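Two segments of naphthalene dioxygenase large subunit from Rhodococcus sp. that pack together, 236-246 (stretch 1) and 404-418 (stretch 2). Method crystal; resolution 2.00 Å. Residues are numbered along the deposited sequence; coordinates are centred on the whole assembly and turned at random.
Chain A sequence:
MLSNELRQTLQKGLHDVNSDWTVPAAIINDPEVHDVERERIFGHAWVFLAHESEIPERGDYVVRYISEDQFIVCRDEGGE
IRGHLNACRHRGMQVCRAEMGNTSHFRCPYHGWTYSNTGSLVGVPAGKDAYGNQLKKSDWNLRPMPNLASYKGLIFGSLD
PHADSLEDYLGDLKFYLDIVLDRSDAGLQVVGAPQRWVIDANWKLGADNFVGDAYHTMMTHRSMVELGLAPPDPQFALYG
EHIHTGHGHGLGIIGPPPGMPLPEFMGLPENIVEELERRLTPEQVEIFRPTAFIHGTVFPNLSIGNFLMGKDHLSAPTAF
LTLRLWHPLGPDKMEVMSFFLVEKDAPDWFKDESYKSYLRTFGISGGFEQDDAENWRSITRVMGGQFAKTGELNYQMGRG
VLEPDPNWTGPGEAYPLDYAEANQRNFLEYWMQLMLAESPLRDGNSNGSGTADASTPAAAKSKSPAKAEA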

# COMPACT_ATOMS: atom_id res chain seq x y z
N PHE A 236 25.90 -34.68 -6.53
CA PHE A 236 25.88 -34.78 -5.06
C PHE A 236 24.62 -35.43 -4.45
O PHE A 236 24.71 -36.13 -3.45
N ALA A 237 23.47 -35.19 -5.06
CA ALA A 237 22.20 -35.68 -4.49
C ALA A 237 21.90 -37.13 -4.83
O ALA A 237 20.99 -37.73 -4.24
N LEU A 238 22.72 -37.73 -5.70
CA LEU A 238 22.64 -39.16 -5.95
C LEU A 238 23.02 -39.97 -4.71
O LEU A 238 22.61 -41.14 -4.57
N TYR A 239 23.82 -39.37 -3.82
CA TYR A 239 24.29 -40.06 -2.60
C TYR A 239 23.35 -39.73 -1.46
O TYR A 239 23.76 -39.20 -0.43
N GLY A 240 22.07 -40.00 -1.69
CA GLY A 240 21.04 -39.66 -0.75
C GLY A 240 19.79 -40.50 -0.89
O GLY A 240 19.71 -41.39 -1.75
N GLU A 241 18.81 -40.18 -0.06
CA GLU A 241 17.52 -40.86 -0.04
C GLU A 241 16.39 -39.83 -0.04
O GLU A 241 16.50 -38.81 0.60
N HIS A 242 15.33 -40.11 -0.79
CA HIS A 242 14.13 -39.24 -0.96
C HIS A 242 12.93 -40.00 -0.35
O HIS A 242 12.56 -41.06 -0.85
N ILE A 243 12.35 -39.48 0.75
CA ILE A 243 11.39 -40.25 1.56
C ILE A 243 10.09 -39.51 1.83
O ILE A 243 10.09 -38.33 2.18
N HIS A 244 8.96 -40.19 1.66
CA HIS A 244 7.73 -39.54 2.05
C HIS A 244 6.86 -40.47 2.82
O HIS A 244 7.03 -41.68 2.80
N THR A 245 5.87 -39.86 3.43
CA THR A 245 5.06 -40.46 4.46
C THR A 245 3.60 -40.08 4.11
O THR A 245 3.39 -39.35 3.15
N GLY A 246 2.60 -40.59 4.83
CA GLY A 246 1.24 -40.11 4.65
C GLY A 246 1.10 -38.67 5.16
O GLY A 246 2.06 -38.12 5.70
N PRO A 404 11.07 -47.91 -5.66
CA PRO A 404 11.32 -47.87 -4.21
C PRO A 404 12.57 -48.64 -3.84
O PRO A 404 12.89 -49.66 -4.47
N ASP A 405 13.29 -48.14 -2.85
CA ASP A 405 14.49 -48.78 -2.35
C ASP A 405 14.08 -49.95 -1.45
O ASP A 405 13.44 -49.73 -0.41
N PRO A 406 14.41 -51.18 -1.86
CA PRO A 406 14.07 -52.38 -1.07
C PRO A 406 14.95 -52.53 0.19
O PRO A 406 14.58 -53.24 1.13
N ASN A 407 16.12 -51.89 0.17
CA ASN A 407 17.09 -51.95 1.25
C ASN A 407 16.99 -50.81 2.30
O ASN A 407 17.75 -50.80 3.27
N TRP A 408 16.06 -49.87 2.13
CA TRP A 408 15.94 -48.77 3.12
C TRP A 408 15.37 -49.29 4.44
O TRP A 408 14.36 -50.00 4.44
N THR A 409 16.03 -48.93 5.54
CA THR A 409 15.70 -49.46 6.88
C THR A 409 14.72 -48.58 7.66
O THR A 409 14.29 -48.94 8.76
N GLY A 410 14.38 -47.42 7.12
CA GLY A 410 13.39 -46.57 7.77
C GLY A 410 12.01 -46.76 7.16
O GLY A 410 11.87 -47.40 6.12
N PRO A 411 10.98 -46.22 7.82
CA PRO A 411 9.61 -46.30 7.31
C PRO A 411 9.36 -45.26 6.18
O PRO A 411 10.22 -44.41 5.90
N GLY A 412 8.19 -45.34 5.54
CA GLY A 412 7.84 -44.38 4.50
C GLY A 412 8.13 -44.94 3.12
O GLY A 412 8.61 -46.07 2.98
N GLU A 413 7.81 -44.17 2.10
CA GLU A 413 8.12 -44.59 0.74
C GLU A 413 9.42 -43.90 0.31
O GLU A 413 9.46 -42.66 0.20
N ALA A 414 10.45 -44.70 0.08
CA ALA A 414 11.83 -44.23 -0.03
C ALA A 414 12.49 -44.58 -1.37
O ALA A 414 12.38 -45.71 -1.85
N TYR A 415 13.21 -43.63 -1.95
CA TYR A 415 13.91 -43.84 -3.22
C TYR A 415 15.42 -43.61 -3.03
O TYR A 415 15.80 -42.67 -2.32
N PRO A 416 16.27 -44.44 -3.67
CA PRO A 416 17.72 -44.45 -3.38
C PRO A 416 18.53 -43.33 -4.07
O PRO A 416 19.69 -43.53 -4.48
N LEU A 417 17.92 -42.16 -4.21
CA LEU A 417 18.60 -40.96 -4.65
C LEU A 417 17.75 -39.79 -4.14
O LEU A 417 16.59 -39.98 -3.76
N ASP A 418 18.30 -38.57 -4.18
CA ASP A 418 17.53 -37.38 -3.79
C ASP A 418 17.34 -36.37 -4.95
O ASP A 418 17.01 -35.20 -4.72

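Strand 240-244 pairs antiparallel with strand 413-415, and neighbouring side chains alternate between the two faces of the sheet. Ile243 and Ala414 share one face. Ile243 is m at chi1, with chi2 between wells at 137°. Its CG1 lies 3.9 Å from Ala414 CB, and its CD1 lies 3.8 Å from Trp408 CZ2. Trp408 (chi1 t) points toward stretch 1. Glu241 (t, then p) lays its aliphatic part over the indole face, with CG 3.6 Å from the centroid of the Trp408 six-membered ring. Farther along, Leu238 (m, t) meets Leu417 (p, t), CD2 to CD1 at 3.9 Å.

The other face carries His242, His244, Glu413 and Tyr415. His242 and Tyr415 pack CB to CB at 4.3 Å. Glu413 (t, t) sets CB over one face of the His244 ring (chi1 p), 3.9 Å from its centroid. Tyr415 (m) donates from OH to Glu413 OE1 at 2.5 Å.

Toward the polar edge, His242 (t) donates from ND1 to Asp418 OD1 at 2.9 Å. Asp418 is t and meets the imidazole edge, near the ring plane. Glu241 OE2 approaches Asp405 OD2 at 2.8 Å; an acid proton is probably held there. Water 1 lies 2.9 Å from His244 ND1 and donates to Glu413 O at 2.9 Å, so it links the two strands.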

# COMPACT_ATOMS: atom_id res chain seq x y z
CB PHE A 236 26.18 -33.42 -4.41
CG PHE A 236 24.96 -32.55 -4.23
CD1 PHE A 236 24.37 -32.39 -2.96
CD2 PHE A 236 24.41 -31.89 -5.32
CE1 PHE A 236 23.24 -31.57 -2.79
CE2 PHE A 236 23.28 -31.09 -5.16
CZ PHE A 236 22.70 -30.93 -3.89
CB ALA A 237 21.06 -34.77 -4.85
CB LEU A 238 23.51 -39.57 -7.15
CG LEU A 238 23.15 -39.02 -8.54
CD1 LEU A 238 24.01 -39.70 -9.61
CD2 LEU A 238 21.63 -39.15 -8.86
CB TYR A 239 25.73 -39.68 -2.26
CG TYR A 239 26.67 -39.86 -3.44
CD1 TYR A 239 26.97 -38.78 -4.27
CD2 TYR A 239 27.23 -41.12 -3.73
CE1 TYR A 239 27.79 -38.94 -5.37
CE2 TYR A 239 28.07 -41.28 -4.84
CZ TYR A 239 28.34 -40.19 -5.65
OH TYR A 239 29.17 -40.31 -6.75
CB GLU A 241 17.44 -41.75 1.19
CG GLU A 241 16.44 -42.88 1.07
CD GLU A 241 16.98 -44.12 0.33
OE1 GLU A 241 18.19 -44.20 0.06
OE2 GLU A 241 16.18 -45.05 0.07
CB HIS A 242 13.90 -39.03 -2.46
CG HIS A 242 12.92 -37.96 -2.84
ND1 HIS A 242 13.28 -36.63 -2.96
CD2 HIS A 242 11.63 -38.03 -3.23
CE1 HIS A 242 12.24 -35.92 -3.36
NE2 HIS A 242 11.23 -36.75 -3.56
CB ILE A 243 12.00 -40.60 2.95
CG1 ILE A 243 13.32 -41.38 2.82
CG2 ILE A 243 10.96 -41.29 3.87
CD1 ILE A 243 14.40 -40.88 3.78
CB HIS A 244 6.98 -38.89 0.89
CG HIS A 244 6.26 -39.86 0.01
ND1 HIS A 244 6.83 -40.42 -1.11
CD2 HIS A 244 5.00 -40.35 0.08
CE1 HIS A 244 5.95 -41.21 -1.70
NE2 HIS A 244 4.82 -41.17 -1.00
CB THR A 245 5.63 -39.79 5.72
OG1 THR A 245 6.34 -40.75 6.49
CG2 THR A 245 4.62 -39.06 6.59
CB PRO A 404 10.08 -48.54 -3.63
CG PRO A 404 9.00 -48.25 -4.63
CD PRO A 404 9.71 -48.38 -5.96
CB ASP A 405 15.29 -47.73 -1.58
CG ASP A 405 16.64 -48.21 -1.12
OD1 ASP A 405 17.01 -49.41 -1.33
OD2 ASP A 405 17.42 -47.44 -0.53
CB PRO A 406 14.36 -53.53 -2.04
CG PRO A 406 15.44 -53.04 -2.92
CD PRO A 406 15.13 -51.53 -3.10
CB ASN A 407 18.50 -52.00 0.64
CG ASN A 407 18.68 -53.19 -0.31
OD1 ASN A 407 18.47 -54.35 0.07
ND2 ASN A 407 19.04 -52.90 -1.56
CB TRP A 408 15.10 -47.62 2.59
CG TRP A 408 15.18 -46.41 3.47
CD1 TRP A 408 14.16 -45.83 4.20
CD2 TRP A 408 16.34 -45.59 3.69
NE1 TRP A 408 14.62 -44.73 4.87
CE2 TRP A 408 15.95 -44.55 4.57
CE3 TRP A 408 17.67 -45.63 3.24
CZ2 TRP A 408 16.84 -43.55 5.00
CZ3 TRP A 408 18.56 -44.65 3.66
CH2 TRP A 408 18.14 -43.62 4.54
CB THR A 409 16.98 -49.69 7.74
OG1 THR A 409 17.81 -48.51 7.77
CG2 THR A 409 17.87 -50.76 7.13
CB PRO A 411 8.78 -45.99 8.55
CG PRO A 411 9.64 -45.05 9.34
CD PRO A 411 11.05 -45.52 9.12
CB GLU A 413 6.96 -44.25 -0.21
CG GLU A 413 7.16 -44.70 -1.66
CD GLU A 413 5.97 -44.35 -2.57
OE1 GLU A 413 6.16 -43.68 -3.61
OE2 GLU A 413 4.83 -44.75 -2.24
CB ALA A 414 12.65 -44.78 1.11
CB TYR A 415 13.32 -42.91 -4.29
CG TYR A 415 11.85 -43.19 -4.59
CD1 TYR A 415 10.85 -42.43 -3.99
CD2 TYR A 415 11.49 -44.24 -5.43
CE1 TYR A 415 9.52 -42.68 -4.25
CE2 TYR A 415 10.19 -44.52 -5.69
CZ TYR A 415 9.20 -43.72 -5.11
OH TYR A 415 7.92 -44.01 -5.39
CB PRO A 416 18.18 -45.84 -3.89
CG PRO A 416 17.24 -46.12 -5.07
CD PRO A 416 15.93 -45.38 -4.76
CB LEU A 417 18.75 -40.95 -6.18
CG LEU A 417 17.51 -40.66 -7.06
CD1 LEU A 417 17.90 -40.40 -8.52
CD2 LEU A 417 16.49 -41.79 -6.99
CB ASP A 418 18.12 -36.74 -2.52
CG ASP A 418 17.13 -35.80 -1.80
OD1 ASP A 418 15.89 -35.93 -1.98
OD2 ASP A 418 17.53 -34.86 -1.08
O HOH W 1 9.71 -40.40 -1.66